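Local coordinates for ribose transcriptional regulator (Enterococcus faecium DO, PDB 4RK1), which binds ribose in a periplasmic-binding-protein-like domain and, as a member of the LacI family, probably represses transcription by binding regulatory DNA, at residues K96-F101 against W261-L266; D103-D108 against G243-K248; A129-E134 against D193-G198; L164-S169 against Y174-E179. All coordinates share one frame; numbering follows the deposited sequence.

Contact 1. Residues K96-F101 against W261-L266; sequences KKSEGF and WEEKRL
Phe101 (chi1 -63°) and Trp261 (chi1 -59°) both hold CG trans to their own carbonyl carbon, and with these torsions the indole comes to lie against the Phe101 backbone while the two rings meet obliquely. Phe101 CA sits almost straight above the six-membered ring of Trp261, 3.8 Å from its centroid, a CH-pi contact. The phenyl plane is turned 45° from that of the indole, with Phe101 CD1 3.7 Å from Trp261 CZ2. Arg253 adds a cation-pi partner to the tryptophan. The pair joins two connections of an alpha/beta sheet at its surface: residues 96-101 belong to the loop between parallel strands 90-93 and 103-107, and Trp261 precedes strand 263-271, which lies on the far side of 103-107. At the other end of the contact, Ser98 OG lies 3.3 Å from Glu263 OE2, yet the firmer link between these residues is Arg106 of the intervening strand, which forms a salt bridge with Glu263 and a hydrogen bond with Ser98. The loop also braces itself, since Lys96 NZ forms a 2.7 Å salt bridge with Glu99 OE2 and a 3.1 Å hydrogen bond to Lys97 O.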
# COMPACT_ATOMS: atom_id res chain seq x y z
N LYS B 96 3.29 -2.99 -18.99
CA LYS B 96 3.84 -2.27 -20.15
C LYS B 96 4.43 -3.21 -21.21
O LYS B 96 5.28 -4.05 -20.90
CB LYS B 96 4.91 -1.28 -19.68
CG LYS B 96 5.63 -0.54 -20.79
CD LYS B 96 4.70 0.45 -21.49
CE LYS B 96 5.38 1.08 -22.69
NZ LYS B 96 5.09 0.31 -23.91
N LYS B 97 4.02 -3.04 -22.46
CA LYS B 97 4.51 -3.87 -23.57
C LYS B 97 5.96 -3.53 -23.90
O LYS B 97 6.43 -2.44 -23.60
CB LYS B 97 3.65 -3.69 -24.82
CG LYS B 97 3.79 -2.35 -25.53
CD LYS B 97 3.38 -2.42 -26.99
CE LYS B 97 3.68 -1.12 -27.71
NZ LYS B 97 3.93 -1.30 -29.16
N SER B 98 6.64 -4.48 -24.52
CA SER B 98 8.04 -4.30 -24.89
C SER B 98 8.21 -3.17 -25.91
O SER B 98 7.28 -2.82 -26.64
CB SER B 98 8.64 -5.62 -25.40
OG SER B 98 8.94 -6.46 -24.28
N GLU B 99 9.40 -2.57 -25.89
CA GLU B 99 9.73 -1.43 -26.74
C GLU B 99 11.14 -1.67 -27.26
O GLU B 99 11.98 -2.21 -26.54
CB GLU B 99 9.72 -0.13 -25.93
CG GLU B 99 8.35 0.30 -25.42
CD GLU B 99 7.45 0.85 -26.52
OE1 GLU B 99 7.92 1.05 -27.65
OE2 GLU B 99 6.26 1.09 -26.23
N GLY B 100 11.40 -1.27 -28.49
CA GLY B 100 12.74 -1.33 -29.05
C GLY B 100 13.73 -0.52 -28.23
O GLY B 100 13.41 0.57 -27.75
N PHE B 101 14.93 -1.06 -28.08
CA PHE B 101 16.01 -0.41 -27.36
C PHE B 101 15.64 -0.10 -25.91
O PHE B 101 15.88 1.01 -25.40
CB PHE B 101 16.50 0.83 -28.11
CG PHE B 101 17.10 0.53 -29.47
CD1 PHE B 101 17.90 -0.59 -29.67
CD2 PHE B 101 16.88 1.39 -30.54
CE1 PHE B 101 18.46 -0.85 -30.91
CE2 PHE B 101 17.44 1.13 -31.78
CZ PHE B 101 18.23 0.01 -31.97
N TRP B 261 20.76 -6.17 -25.09
CA TRP B 261 19.39 -5.89 -24.71
C TRP B 261 18.79 -7.17 -24.11
O TRP B 261 18.86 -8.24 -24.71
CB TRP B 261 18.57 -5.42 -25.92
CG TRP B 261 19.18 -4.19 -26.50
CD1 TRP B 261 19.96 -4.10 -27.62
CD2 TRP B 261 19.10 -2.86 -25.96
NE1 TRP B 261 20.36 -2.81 -27.82
CE2 TRP B 261 19.85 -2.02 -26.81
CE3 TRP B 261 18.48 -2.30 -24.84
CZ2 TRP B 261 19.99 -0.65 -26.59
CZ3 TRP B 261 18.61 -0.94 -24.62
CH2 TRP B 261 19.36 -0.13 -25.49
N GLU B 262 18.21 -7.05 -22.92
CA GLU B 262 17.74 -8.22 -22.20
C GLU B 262 16.25 -8.19 -21.96
O GLU B 262 15.67 -7.13 -21.75
CB GLU B 262 18.47 -8.31 -20.88
CG GLU B 262 19.95 -8.59 -21.04
CD GLU B 262 20.61 -8.87 -19.73
OE1 GLU B 262 20.47 -10.00 -19.23
OE2 GLU B 262 21.26 -7.95 -19.19
N GLU B 263 15.64 -9.36 -22.01
CA GLU B 263 14.27 -9.55 -21.54
C GLU B 263 14.32 -10.69 -20.55
O GLU B 263 14.23 -11.86 -20.92
CB GLU B 263 13.31 -9.85 -22.69
CG GLU B 263 11.87 -10.10 -22.22
CD GLU B 263 10.82 -9.45 -23.10
OE1 GLU B 263 11.10 -9.16 -24.29
OE2 GLU B 263 9.69 -9.23 -22.61
N LYS B 264 14.49 -10.34 -19.27
CA LYS B 264 14.63 -11.33 -18.23
C LYS B 264 13.26 -11.82 -17.84
O LYS B 264 12.30 -11.08 -17.88
CB LYS B 264 15.37 -10.75 -17.02
CG LYS B 264 16.85 -10.57 -17.29
CD LYS B 264 17.70 -10.51 -16.03
CE LYS B 264 19.07 -11.14 -16.25
NZ LYS B 264 20.17 -10.30 -15.71
N ARG B 265 13.17 -13.10 -17.51
CA ARG B 265 11.90 -13.64 -17.02
C ARG B 265 12.15 -14.36 -15.71
O ARG B 265 13.02 -15.21 -15.63
CB ARG B 265 11.23 -14.57 -18.04
CG ARG B 265 9.78 -14.88 -17.67
CD ARG B 265 8.99 -15.50 -18.81
NE ARG B 265 8.67 -14.54 -19.86
CZ ARG B 265 7.59 -13.75 -19.89
NH1 ARG B 265 7.42 -12.93 -20.92
NH2 ARG B 265 6.68 -13.77 -18.92
N LEU B 266 11.39 -13.98 -14.68
CA LEU B 266 11.54 -14.56 -13.35
C LEU B 266 10.38 -15.52 -13.12
O LEU B 266 9.27 -15.31 -13.63
CB LEU B 266 11.55 -13.47 -12.28
CG LEU B 266 12.57 -12.35 -12.47
CD1 LEU B 266 12.36 -11.29 -11.39
CD2 LEU B 266 13.99 -12.87 -12.42

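Contact 2. Residues D103-D108 against G243-K248; sequences DAVRTD and GQTSAK
Val105 of strand 103-107 faces Ser246 of helix 239-255 at a CA-to-CA distance of 6.2 Å, so that one branched residue touches the helix directly. The two methyls of Val105 divide the work unevenly: CG1 meets Thr245 alone, CG2 chiefly Ser246. With chi1 at -163°, CG1 stands trans to the backbone N and reaches Thr245, where Val105 CG1 and Thr245 CG2 are 3.9 Å apart. The other branch goes to the helix backbone: Val105 CG2 rests 3.8 Å from Ser246 CA and 4.1 Å from Ser246 CB. No hydrogen bond crosses this interface, although two of its three residues carry hydroxyls, and the reason illustrates how helices hide such groups. Ser246 OG, held between its backbone N and carbonyl carbon (chi1 78°), turns back to donate to Gly243 O at 2.8 Å. That carbonyl also accepts from Ala247 N at 3.0 Å, and both donors approach the same face of its plane. Thr245 OG1 is likewise bonded to Glu241 O one turn earlier, and its methyl is the group that meets the valine. Around this point Leu266 of strand 263-271 touches both Val105 and Thr245, strand 90-93 pairs with 103-107 on its other edge through Val92, and helix 20-33 packs against helix 239-255, bringing Ile29 to Ser246 and Ile32 to Ala247.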
# COMPACT_ATOMS: atom_id res chain seq x y z
N ASP B 103 15.40 -2.61 -22.06
CA ASP B 103 15.45 -3.89 -21.39
C ASP B 103 14.11 -4.11 -20.70
O ASP B 103 13.38 -3.16 -20.46
CB ASP B 103 16.58 -3.90 -20.38
CG ASP B 103 17.91 -3.53 -21.01
OD1 ASP B 103 18.46 -4.36 -21.75
OD2 ASP B 103 18.41 -2.41 -20.74
N ALA B 104 13.79 -5.36 -20.43
CA ALA B 104 12.53 -5.72 -19.79
C ALA B 104 12.76 -6.77 -18.73
O ALA B 104 13.71 -7.56 -18.81
CB ALA B 104 11.55 -6.23 -20.83
N VAL B 105 11.89 -6.77 -17.71
CA VAL B 105 11.83 -7.85 -16.73
C VAL B 105 10.38 -8.27 -16.62
O VAL B 105 9.50 -7.43 -16.46
CB VAL B 105 12.23 -7.43 -15.30
CG1 VAL B 105 12.53 -8.69 -14.48
CG2 VAL B 105 13.40 -6.49 -15.32
N ARG B 106 10.14 -9.57 -16.67
CA ARG B 106 8.80 -10.11 -16.61
C ARG B 106 8.76 -11.31 -15.70
O ARG B 106 9.79 -11.91 -15.42
CB ARG B 106 8.34 -10.48 -18.02
CG ARG B 106 8.54 -9.33 -18.98
CD ARG B 106 7.45 -9.23 -20.00
NE ARG B 106 7.66 -8.10 -20.89
CZ ARG B 106 7.05 -6.91 -20.81
NH1 ARG B 106 6.17 -6.65 -19.86
NH2 ARG B 106 7.33 -5.98 -21.71
N THR B 107 7.57 -11.65 -15.23
CA THR B 107 7.40 -12.87 -14.48
C THR B 107 6.54 -13.80 -15.33
O THR B 107 5.92 -13.36 -16.29
CB THR B 107 6.78 -12.61 -13.12
OG1 THR B 107 5.48 -12.02 -13.28
CG2 THR B 107 7.66 -11.66 -12.32
N ASP B 108 6.48 -15.07 -14.97
CA ASP B 108 5.83 -16.08 -15.81
C ASP B 108 4.34 -16.18 -15.53
O ASP B 108 3.87 -17.09 -14.83
CB ASP B 108 6.51 -17.45 -15.62
CG ASP B 108 6.27 -18.40 -16.79
OD1 ASP B 108 5.26 -18.24 -17.53
OD2 ASP B 108 7.10 -19.31 -16.95
N GLY B 243 11.60 -5.77 -8.61
CA GLY B 243 12.03 -4.38 -8.48
C GLY B 243 13.54 -4.21 -8.52
O GLY B 243 14.06 -3.37 -9.25
N GLN B 244 14.24 -5.02 -7.73
CA GLN B 244 15.70 -5.03 -7.75
C GLN B 244 16.25 -5.28 -9.15
O GLN B 244 17.17 -4.61 -9.59
CB GLN B 244 16.24 -6.11 -6.82
CG GLN B 244 16.05 -5.86 -5.34
CD GLN B 244 16.65 -6.98 -4.52
OE1 GLN B 244 16.32 -8.15 -4.72
NE2 GLN B 244 17.55 -6.64 -3.61
N THR B 245 15.70 -6.28 -9.84
CA THR B 245 16.19 -6.68 -11.15
C THR B 245 15.99 -5.56 -12.15
O THR B 245 16.90 -5.24 -12.93
CB THR B 245 15.50 -7.97 -11.64
OG1 THR B 245 15.69 -9.00 -10.68
CG2 THR B 245 16.07 -8.42 -12.95
N SER B 246 14.82 -4.93 -12.11
CA SER B 246 14.55 -3.78 -12.98
C SER B 246 15.56 -2.65 -12.71
O SER B 246 16.09 -2.04 -13.65
CB SER B 246 13.09 -3.31 -12.83
OG SER B 246 12.89 -2.56 -11.65
N ALA B 247 15.88 -2.41 -11.45
CA ALA B 247 16.84 -1.35 -11.12
C ALA B 247 18.27 -1.71 -11.57
O ALA B 247 18.98 -0.85 -12.10
CB ALA B 247 16.82 -1.05 -9.63
N LYS B 248 18.68 -2.96 -11.35
CA LYS B 248 20.01 -3.42 -11.77
C LYS B 248 20.17 -3.34 -13.29
O LYS B 248 21.20 -2.88 -13.79
CB LYS B 248 20.29 -4.85 -11.31
CG LYS B 248 20.54 -5.01 -9.82
CD LYS B 248 20.67 -6.48 -9.44
CE LYS B 248 21.36 -6.65 -8.09
NZ LYS B 248 21.16 -8.02 -7.54

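Contact 3. Residues A129-E134 against D193-G198; sequences ALVYPE and DELAFG
Phe197 N donates to Asp193 O over 2.9 Å, and the helical turn closed by this bond carries Leu195, the one helix residue that meets strand 128-133 here. The turn is held from its start as well, because Leu195 N is bonded to Asn192 OD1 while the other end of that amide, ND2, binds the ribose. One amide therefore serves both the helix start and the sugar. The axes of strand 129-133 and helix 193-198 pass 8.9 Å apart at 120°, and Leu195 reaches toward the strand with an extended chain (chi1 -75°, chi2 168°), its two methyls parting there. Leu195 CD2 goes to Val131 CG1 at 4.0 Å, the two side chains lying alongside and pointing opposite ways. Leu195 CD1 lies against the backbone, 3.5 Å from Val131 O and 4.1 Å from Tyr132 CA, and reaches the ring of Pro133 at its CD, 4.4 Å off. Tyr132 directs its ring to the other side of the sheet, onto Ile144 of helix 138-153. On the helix's far side Phe197 packs on Met224 of the second subunit. No hydrogen bond joins the two segments, so the fit rests on van der Waals packing of aliphatic groups, with one methyl against a carbonyl oxygen; the hydrogen bonds nearby lie within the helix, at its Asn192 start and between the strands, as expected where a helix packs on a sheet.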
# COMPACT_ATOMS: atom_id res chain seq x y z
N ALA B 129 -15.11 -19.87 -10.83
CA ALA B 129 -15.29 -18.47 -11.14
C ALA B 129 -13.93 -17.80 -11.31
O ALA B 129 -12.98 -18.07 -10.57
CB ALA B 129 -16.08 -17.78 -10.04
N LEU B 130 -13.87 -16.93 -12.30
CA LEU B 130 -12.71 -16.11 -12.59
C LEU B 130 -13.07 -14.69 -12.21
O LEU B 130 -14.00 -14.11 -12.75
CB LEU B 130 -12.39 -16.21 -14.08
CG LEU B 130 -10.95 -16.07 -14.53
CD1 LEU B 130 -10.11 -17.23 -14.01
CD2 LEU B 130 -10.93 -16.01 -16.05
N VAL B 131 -12.35 -14.13 -11.23
CA VAL B 131 -12.56 -12.75 -10.79
C VAL B 131 -11.38 -11.94 -11.30
O VAL B 131 -10.24 -12.14 -10.88
CB VAL B 131 -12.69 -12.66 -9.26
CG1 VAL B 131 -12.79 -11.21 -8.80
CG2 VAL B 131 -13.92 -13.44 -8.78
N TYR B 132 -11.65 -11.03 -12.22
CA TYR B 132 -10.56 -10.37 -12.95
C TYR B 132 -10.96 -8.96 -13.39
O TYR B 132 -12.13 -8.65 -13.44
CB TYR B 132 -10.20 -11.21 -14.17
CG TYR B 132 -11.31 -11.31 -15.18
CD1 TYR B 132 -12.35 -12.21 -15.00
CD2 TYR B 132 -11.32 -10.51 -16.31
CE1 TYR B 132 -13.38 -12.30 -15.92
CE2 TYR B 132 -12.35 -10.59 -17.24
CZ TYR B 132 -13.38 -11.49 -17.04
OH TYR B 132 -14.41 -11.60 -17.95
N PRO B 133 -9.96 -8.12 -13.71
CA PRO B 133 -10.27 -6.76 -14.13
C PRO B 133 -10.85 -6.70 -15.53
O PRO B 133 -10.29 -7.28 -16.45
CB PRO B 133 -8.91 -6.07 -14.11
CG PRO B 133 -7.92 -7.17 -14.31
CD PRO B 133 -8.51 -8.34 -13.59
N GLU B 134 -11.96 -6.00 -15.70
CA GLU B 134 -12.50 -5.79 -17.04
C GLU B 134 -11.42 -5.14 -17.92
O GLU B 134 -10.71 -4.24 -17.46
CB GLU B 134 -13.76 -4.93 -17.00
CG GLU B 134 -14.58 -5.03 -18.28
CD GLU B 134 -15.69 -4.00 -18.36
OE1 GLU B 134 -16.04 -3.41 -17.32
OE2 GLU B 134 -16.21 -3.79 -19.48
N ASP B 193 -4.34 -10.61 -5.34
CA ASP B 193 -4.66 -10.80 -3.93
C ASP B 193 -5.69 -9.78 -3.42
O ASP B 193 -6.55 -10.12 -2.60
CB ASP B 193 -3.39 -10.76 -3.09
CG ASP B 193 -2.46 -11.97 -3.36
OD1 ASP B 193 -2.93 -13.04 -3.83
OD2 ASP B 193 -1.25 -11.84 -3.08
N GLU B 194 -5.61 -8.55 -3.92
CA GLU B 194 -6.56 -7.52 -3.53
C GLU B 194 -8.00 -7.93 -3.86
O GLU B 194 -8.88 -7.85 -3.01
CB GLU B 194 -6.20 -6.19 -4.19
CG GLU B 194 -4.88 -5.64 -3.69
CD GLU B 194 -5.01 -4.92 -2.35
OE1 GLU B 194 -5.79 -3.95 -2.28
OE2 GLU B 194 -4.32 -5.32 -1.39
N LEU B 195 -8.22 -8.40 -5.08
CA LEU B 195 -9.51 -8.98 -5.46
C LEU B 195 -9.93 -10.07 -4.49
O LEU B 195 -11.08 -10.12 -4.07
CB LEU B 195 -9.45 -9.53 -6.88
CG LEU B 195 -9.49 -8.49 -8.00
CD1 LEU B 195 -9.14 -9.16 -9.32
CD2 LEU B 195 -10.85 -7.82 -8.11
N ALA B 196 -9.00 -10.96 -4.13
CA ALA B 196 -9.35 -12.02 -3.19
C ALA B 196 -9.79 -11.46 -1.84
O ALA B 196 -10.74 -11.99 -1.24
CB ALA B 196 -8.19 -13.01 -3.02
N PHE B 197 -9.11 -10.42 -1.35
CA PHE B 197 -9.47 -9.83 -0.05
C PHE B 197 -10.91 -9.27 -0.10
O PHE B 197 -11.66 -9.41 0.86
CB PHE B 197 -8.53 -8.70 0.35
CG PHE B 197 -7.08 -9.09 0.45
CD1 PHE B 197 -6.68 -10.41 0.60
CD2 PHE B 197 -6.09 -8.11 0.39
CE1 PHE B 197 -5.35 -10.75 0.69
CE2 PHE B 197 -4.76 -8.44 0.48
CZ PHE B 197 -4.38 -9.76 0.63
N GLY B 198 -11.26 -8.65 -1.22
CA GLY B 198 -12.64 -8.22 -1.47
C GLY B 198 -13.65 -9.33 -1.33
O GLY B 198 -14.69 -9.15 -0.70

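Contact 4. Residues L164-S169 against Y174-E179; sequences LPTQFS and YQITAE. With RIB (alpha-D-ribofuranose), chain K.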
# COMPACT_ATOMS: atom_id res chain seq x y z
N LEU B 164 -16.39 -13.29 -13.88
CA LEU B 164 -16.82 -12.20 -13.02
C LEU B 164 -15.89 -10.99 -13.16
O LEU B 164 -15.08 -10.72 -12.26
CB LEU B 164 -16.91 -12.66 -11.57
CG LEU B 164 -17.81 -13.86 -11.30
CD1 LEU B 164 -17.70 -14.27 -9.84
CD2 LEU B 164 -19.26 -13.55 -11.64
N PRO B 165 -15.99 -10.27 -14.29
CA PRO B 165 -15.19 -9.07 -14.47
C PRO B 165 -15.59 -7.98 -13.48
O PRO B 165 -16.76 -7.85 -13.15
CB PRO B 165 -15.48 -8.64 -15.91
CG PRO B 165 -16.80 -9.24 -16.22
CD PRO B 165 -16.88 -10.52 -15.44
N THR B 166 -14.61 -7.22 -13.00
CA THR B 166 -14.86 -6.19 -11.99
C THR B 166 -13.73 -5.16 -12.00
O THR B 166 -12.87 -5.19 -12.88
CB THR B 166 -15.10 -6.83 -10.59
OG1 THR B 166 -15.60 -5.84 -9.68
CG2 THR B 166 -13.83 -7.49 -10.03
N GLN B 167 -13.75 -4.23 -11.06
CA GLN B 167 -12.67 -3.26 -10.91
C GLN B 167 -11.50 -3.96 -10.23
O GLN B 167 -11.70 -4.83 -9.39
CB GLN B 167 -13.11 -2.04 -10.09
CG GLN B 167 -14.14 -1.15 -10.77
CD GLN B 167 -15.56 -1.72 -10.75
OE1 GLN B 167 -16.02 -2.21 -9.72
NE2 GLN B 167 -16.25 -1.65 -11.89
N PHE B 168 -10.28 -3.58 -10.59
CA PHE B 168 -9.08 -4.28 -10.13
C PHE B 168 -8.71 -3.75 -8.73
O PHE B 168 -7.79 -2.95 -8.58
CB PHE B 168 -7.93 -4.06 -11.13
CG PHE B 168 -6.93 -5.20 -11.23
CD1 PHE B 168 -7.14 -6.43 -10.61
CD2 PHE B 168 -5.79 -5.04 -12.01
CE1 PHE B 168 -6.22 -7.46 -10.74
CE2 PHE B 168 -4.87 -6.07 -12.15
CZ PHE B 168 -5.08 -7.28 -11.52
N SER B 169 -9.45 -4.17 -7.72
CA SER B 169 -9.27 -3.63 -6.36
C SER B 169 -10.01 -4.49 -5.37
O SER B 169 -10.81 -5.33 -5.75
CB SER B 169 -9.81 -2.20 -6.29
OG SER B 169 -11.22 -2.20 -6.49
N TYR B 174 -15.12 -7.29 -3.64
CA TYR B 174 -16.27 -7.20 -2.74
C TYR B 174 -17.58 -7.08 -3.52
O TYR B 174 -18.55 -7.78 -3.24
CB TYR B 174 -16.05 -5.99 -1.83
CG TYR B 174 -17.14 -5.68 -0.84
CD1 TYR B 174 -17.61 -6.65 0.04
CD2 TYR B 174 -17.68 -4.39 -0.74
CE1 TYR B 174 -18.60 -6.36 0.97
CE2 TYR B 174 -18.66 -4.09 0.19
CZ TYR B 174 -19.12 -5.08 1.04
OH TYR B 174 -20.09 -4.80 1.96
N GLN B 175 -17.58 -6.23 -4.54
CA GLN B 175 -18.78 -5.94 -5.32
C GLN B 175 -19.31 -7.09 -6.17
O GLN B 175 -20.50 -7.11 -6.48
CB GLN B 175 -18.56 -4.70 -6.18
CG GLN B 175 -18.61 -3.41 -5.37
CD GLN B 175 -18.22 -2.17 -6.16
OE1 GLN B 175 -18.38 -1.05 -5.67
NE2 GLN B 175 -17.70 -2.36 -7.38
N ILE B 176 -18.45 -8.05 -6.54
CA ILE B 176 -18.92 -9.18 -7.36
C ILE B 176 -19.32 -10.40 -6.54
O ILE B 176 -19.70 -11.43 -7.11
CB ILE B 176 -17.96 -9.60 -8.52
CG1 ILE B 176 -16.52 -9.81 -8.03
CG2 ILE B 176 -18.02 -8.60 -9.66
CD1 ILE B 176 -16.36 -11.06 -7.21
N THR B 177 -19.28 -10.28 -5.22
CA THR B 177 -19.65 -11.38 -4.33
C THR B 177 -21.07 -11.90 -4.55
O THR B 177 -21.29 -13.10 -4.53
CB THR B 177 -19.53 -10.98 -2.84
OG1 THR B 177 -18.21 -10.49 -2.57
CG2 THR B 177 -19.82 -12.17 -1.95
N ALA B 178 -22.03 -10.99 -4.73
CA ALA B 178 -23.42 -11.38 -4.97
C ALA B 178 -23.55 -12.24 -6.22
O ALA B 178 -24.24 -13.26 -6.22
CB ALA B 178 -24.31 -10.14 -5.07
N GLU B 179 -22.89 -11.83 -7.30
CA GLU B 179 -22.84 -12.64 -8.52
C GLU B 179 -22.21 -14.01 -8.25
O GLU B 179 -22.68 -15.03 -8.75
CB GLU B 179 -22.07 -11.93 -9.62
CG GLU B 179 -22.81 -10.73 -10.22
CD GLU B 179 -21.94 -9.94 -11.18
OE1 GLU B 179 -20.83 -10.41 -11.50
OE2 GLU B 179 -22.37 -8.86 -11.63
O5 RIB K . -1.66 -6.91 -8.07
C5 RIB K . -1.61 -5.93 -9.11
C4 RIB K . -1.45 -6.64 -10.37
O4 RIB K . -1.36 -5.73 -11.47
C3 RIB K . -0.16 -7.41 -10.10
O3 RIB K . -0.51 -8.78 -10.22
C2 RIB K . 0.80 -6.85 -11.12
O2 RIB K . 1.49 -7.87 -11.83
C1 RIB K . -0.01 -5.85 -11.97
O1 RIB K . 0.03 -6.14 -13.35
O HOH W 1 -19.14 -9.33 -13.14
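Ile176 and Thr166 form the tight part of this contact: their side chains lie roughly perpendicular, and Ile176 CG2 comes within 3.5 Å of Thr166 CB. Ile176 carries CG1 between its backbone N and carbonyl carbon (chi1 51°), with CG2 left to press on the threonine. Thr166 OG1 is occupied by Gly172 O, which ties the strand end to the following helix. Farther along, the packing is looser, Leu164 CD1 and Ile176 CD1 being 4.4 Å apart, while Val131 and Leu199 add apolar surface to the isoleucine. The whole is the first half of a beta-alpha-beta crossover: strand 161-166, outermost in the chain's sheet, is followed by helices 170-175 and 177-182, which lead to parallel strand 187-190. In between, Phe168 is the centre of an inverse gamma turn and belongs to the sugar pocket, its CE2 3.6 Å from O4 of the ribose; Ser169 caps the helix that follows. The outer side is made of polar, solvent-facing groups. Gln167 OE1 and Gln175 NE2 are 2.9 Å apart with their amide planes 75° to each other, and Gln175 OE1 is bonded to Gln171. Glu179 lays its CB 3.8 Å and its OE1 3.5 Å from Leu164 CD2 and sends its carboxylate on to a water, which donates to Glu179 OE1 at 2.6 Å and to Pro165 O at 2.8 Å.

The four contacts fall into two pairs, one in each lobe of the sugar-binding domain, with the ribose between the lobes. Contacts 1 and 2 involve adjacent strands, 263-271 and 103-107, and their centres are about 8 Å apart; contacts 3 and 4 involve adjacent strands 128-133 and 161-166, at about 7 Å. Contacts 2 and 3 are buried helix-on-sheet packing, methyl-rich and without hydrogen bonds across. Contact 1 lies at the surface and uses aromatic rings and a polar link through Arg106, while contact 4 is mixed, apolar inside and polar or water-mediated outside. Only contact 4 includes a pocket residue, although the Pro133 side chain in contact 3 lies about 7 Å from the ribose.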